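Local coordinates for alpha-l-arabinofuranosidase domain protein (Thermotoga maritima, PDB 4ATW) that probably removes terminal non-reducing alpha-L-arabinofuranosyl residues from arabinose-containing oligo- and polysaccharides by hydrolysis, as a thermostable glycoside hydrolase, at residues E337-K348 and A444-D455. Residues are numbered along the deposited sequence; the frame is centred on the assembly and turned at random.
Sequences EKDGLILTPVYK and ARNTMENPNVVD
Met448 lays its thioether along the hairpin formed by strands 334-337 and 340-343: Met448 CE lies 3.4 Å from Glu337 CB, and Met448 SD lies 3.4 Å from Leu341 O. The chain can follow the hairpin because it bends at both chi2 (67°) and chi3 (87°), which turns the methyl toward the type I turn from Glu337 to Gly340. Farther along, Ile342 directs its CG1-CD1 branch, anti to the backbone N (chi1 173°), against the loop backbone, with CD1 3.4 Å from Asn446 O and 4.1 Å from Asn446 CB. At the start of helix 345-355, the Pro345 ring crosses the Val454 side chain at about a right angle, CG to CG1 4.0 Å, while Leu437 of strand 433-438 also touches Val454. Lys348, one helical turn on, carries NZ to Asp455 OD1 in a salt bridge whose hydrogen bond is weak at 3.3 Å; Glu351 is its stronger partner. The contact thus joins the hairpin and helix that follow the (beta/alpha)8 barrel strands to a loop of the mixed sheet, between strands 433-438 and 455-457. Its chemistry is mixed, aliphatic groups on backbone carbonyls and a charged pair in the helix, implying that apolar and polar contacts together join the loop to both elements.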
# COMPACT_ATOMS: atom_id res chain seq x y z
N GLU A 337 12.91 5.57 -16.35
CA GLU A 337 13.43 5.53 -17.69
C GLU A 337 14.95 5.45 -17.51
O GLU A 337 15.47 5.87 -16.48
CB GLU A 337 13.04 6.77 -18.46
CG GLU A 337 12.69 6.45 -19.88
CD GLU A 337 11.33 5.82 -19.99
OE1 GLU A 337 10.34 6.42 -19.51
OE2 GLU A 337 11.25 4.72 -20.56
N LYS A 338 15.64 4.88 -18.50
CA LYS A 338 17.09 4.71 -18.49
C LYS A 338 17.84 5.95 -18.04
O LYS A 338 18.93 5.85 -17.46
CB LYS A 338 17.54 4.34 -19.90
CG LYS A 338 16.60 4.94 -20.97
CD LYS A 338 17.25 5.13 -22.36
CE LYS A 338 18.26 6.26 -22.37
NZ LYS A 338 18.90 6.46 -23.71
N ASP A 339 17.26 7.13 -18.28
CA ASP A 339 17.87 8.42 -17.94
C ASP A 339 17.09 9.38 -17.01
O ASP A 339 17.47 10.55 -16.86
CB ASP A 339 18.17 9.18 -19.23
CG ASP A 339 16.93 9.43 -20.06
OD1 ASP A 339 15.82 9.43 -19.49
OD2 ASP A 339 17.05 9.65 -21.28
N GLY A 340 16.01 8.92 -16.40
CA GLY A 340 15.26 9.82 -15.55
C GLY A 340 14.20 9.18 -14.71
O GLY A 340 14.07 7.96 -14.61
N LEU A 341 13.41 10.05 -14.11
CA LEU A 341 12.34 9.66 -13.22
C LEU A 341 11.19 10.57 -13.61
O LEU A 341 11.37 11.46 -14.42
CB LEU A 341 12.59 10.35 -11.90
CG LEU A 341 12.30 9.61 -10.63
CD1 LEU A 341 12.82 8.20 -10.75
CD2 LEU A 341 12.96 10.37 -9.50
N ILE A 342 10.02 10.32 -13.02
CA ILE A 342 8.77 11.07 -13.23
C ILE A 342 7.81 10.55 -12.17
O ILE A 342 7.66 9.34 -11.97
CB ILE A 342 8.25 10.69 -14.68
CG1 ILE A 342 6.87 11.28 -14.94
CG2 ILE A 342 8.18 9.23 -14.86
CD1 ILE A 342 5.72 10.65 -14.22
N LEU A 343 7.17 11.48 -11.46
CA LEU A 343 6.24 11.11 -10.41
C LEU A 343 4.81 11.25 -10.90
O LEU A 343 4.40 12.32 -11.34
CB LEU A 343 6.50 12.01 -9.19
CG LEU A 343 8.00 12.22 -8.96
CD1 LEU A 343 8.27 12.88 -7.64
CD2 LEU A 343 8.68 10.89 -8.95
N THR A 344 4.04 10.15 -10.85
CA THR A 344 2.64 10.15 -11.27
C THR A 344 1.78 10.64 -10.15
O THR A 344 2.17 10.58 -8.98
CB THR A 344 2.16 8.77 -11.62
OG1 THR A 344 2.44 7.89 -10.53
CG2 THR A 344 2.82 8.29 -12.90
N PRO A 345 0.58 11.14 -10.48
CA PRO A 345 -0.38 11.66 -9.49
C PRO A 345 -0.57 10.74 -8.28
O PRO A 345 -0.82 11.20 -7.17
CB PRO A 345 -1.65 11.83 -10.32
CG PRO A 345 -1.09 12.24 -11.67
CD PRO A 345 0.06 11.29 -11.86
N VAL A 346 -0.42 9.43 -8.50
CA VAL A 346 -0.55 8.46 -7.42
C VAL A 346 0.59 8.68 -6.44
O VAL A 346 0.39 8.68 -5.23
CB VAL A 346 -0.49 7.04 -7.97
CG1 VAL A 346 -0.70 6.05 -6.84
CG2 VAL A 346 -1.55 6.84 -9.05
N TYR A 347 1.79 8.89 -6.98
CA TYR A 347 2.94 9.14 -6.11
C TYR A 347 2.68 10.41 -5.30
O TYR A 347 2.88 10.44 -4.10
CB TYR A 347 4.24 9.27 -6.92
CG TYR A 347 5.42 9.78 -6.10
CD1 TYR A 347 5.53 11.14 -5.77
CD2 TYR A 347 6.38 8.92 -5.61
CE1 TYR A 347 6.55 11.61 -4.95
CE2 TYR A 347 7.41 9.38 -4.79
CZ TYR A 347 7.47 10.72 -4.47
OH TYR A 347 8.43 11.19 -3.63
N LYS A 348 2.21 11.45 -5.99
CA LYS A 348 1.94 12.71 -5.34
C LYS A 348 1.01 12.55 -4.15
O LYS A 348 1.30 13.08 -3.06
CB LYS A 348 1.35 13.70 -6.35
CG LYS A 348 2.38 14.16 -7.37
CD LYS A 348 3.60 14.83 -6.71
CE LYS A 348 4.70 15.26 -7.71
NZ LYS A 348 5.88 15.85 -7.01
N ALA A 444 -4.71 15.39 -16.18
CA ALA A 444 -3.36 15.91 -16.22
C ALA A 444 -2.45 14.81 -15.71
O ALA A 444 -2.89 13.94 -14.97
CB ALA A 444 -3.23 17.16 -15.34
N ARG A 445 -1.19 14.85 -16.14
CA ARG A 445 -0.21 13.87 -15.72
C ARG A 445 1.17 14.48 -15.93
O ARG A 445 1.35 15.37 -16.76
CB ARG A 445 -0.39 12.56 -16.50
CG ARG A 445 -0.57 12.73 -18.00
CD ARG A 445 -1.25 11.51 -18.64
NE ARG A 445 -0.65 10.24 -18.21
CZ ARG A 445 0.64 9.92 -18.36
NH1 ARG A 445 1.48 10.78 -18.93
NH2 ARG A 445 1.09 8.75 -17.93
N ASN A 446 2.15 14.03 -15.15
CA ASN A 446 3.51 14.56 -15.26
C ASN A 446 4.29 13.82 -16.31
O ASN A 446 4.11 12.62 -16.48
CB ASN A 446 4.25 14.45 -13.93
CG ASN A 446 3.64 15.33 -12.86
OD1 ASN A 446 4.16 15.44 -11.75
ND2 ASN A 446 2.54 15.98 -13.20
N THR A 447 5.16 14.54 -17.01
CA THR A 447 5.98 13.93 -18.04
C THR A 447 7.44 14.15 -17.73
O THR A 447 7.78 14.74 -16.71
CB THR A 447 5.68 14.51 -19.42
OG1 THR A 447 6.02 15.91 -19.44
CG2 THR A 447 4.21 14.33 -19.73
N MET A 448 8.30 13.66 -18.62
CA MET A 448 9.73 13.83 -18.43
C MET A 448 10.08 15.33 -18.53
O MET A 448 10.97 15.83 -17.83
CB MET A 448 10.47 13.02 -19.48
CG MET A 448 11.92 12.75 -19.13
SD MET A 448 12.13 11.65 -17.73
CE MET A 448 12.06 10.03 -18.56
N GLU A 449 9.35 16.06 -19.38
CA GLU A 449 9.57 17.50 -19.58
C GLU A 449 8.71 18.42 -18.71
O GLU A 449 9.01 19.61 -18.57
CB GLU A 449 9.35 17.87 -21.05
CG GLU A 449 10.58 17.69 -21.93
CD GLU A 449 10.82 18.88 -22.85
OE1 GLU A 449 11.03 20.00 -22.33
OE2 GLU A 449 10.79 18.70 -24.09
N ASN A 450 7.63 17.87 -18.15
CA ASN A 450 6.72 18.61 -17.27
C ASN A 450 6.55 17.85 -15.97
O ASN A 450 5.44 17.47 -15.62
CB ASN A 450 5.35 18.75 -17.92
CG ASN A 450 5.32 19.81 -18.97
OD1 ASN A 450 5.49 20.99 -18.66
ND2 ASN A 450 5.12 19.40 -20.22
N PRO A 451 7.64 17.65 -15.23
CA PRO A 451 7.57 16.91 -13.96
C PRO A 451 6.78 17.62 -12.90
O PRO A 451 6.86 17.25 -11.72
CB PRO A 451 9.02 16.79 -13.58
CG PRO A 451 9.53 18.13 -13.99
CD PRO A 451 8.96 18.27 -15.38
N ASN A 452 6.00 18.63 -13.32
CA ASN A 452 5.19 19.39 -12.36
C ASN A 452 3.76 19.79 -12.70
O ASN A 452 3.17 20.59 -11.98
CB ASN A 452 5.97 20.63 -11.95
CG ASN A 452 7.19 20.27 -11.17
OD1 ASN A 452 7.09 19.72 -10.08
ND2 ASN A 452 8.36 20.55 -11.73
N VAL A 453 3.21 19.22 -13.77
CA VAL A 453 1.82 19.53 -14.17
C VAL A 453 0.88 19.32 -12.97
O VAL A 453 0.08 20.20 -12.63
CB VAL A 453 1.36 18.62 -15.34
CG1 VAL A 453 -0.11 18.86 -15.63
CG2 VAL A 453 2.20 18.91 -16.58
N VAL A 454 0.97 18.14 -12.36
CA VAL A 454 0.19 17.77 -11.18
C VAL A 454 1.16 17.83 -9.99
O VAL A 454 2.14 17.08 -9.95
CB VAL A 454 -0.39 16.33 -11.32
CG1 VAL A 454 -1.17 15.95 -10.07
CG2 VAL A 454 -1.29 16.25 -12.56
N ASP A 455 0.91 18.72 -9.02
CA ASP A 455 1.84 18.84 -7.90
C ASP A 455 1.22 19.44 -6.64
O ASP A 455 0.05 19.84 -6.64
CB ASP A 455 3.05 19.67 -8.36
CG ASP A 455 4.33 19.27 -7.67
OD1 ASP A 455 4.26 18.66 -6.58
OD2 ASP A 455 5.41 19.58 -8.21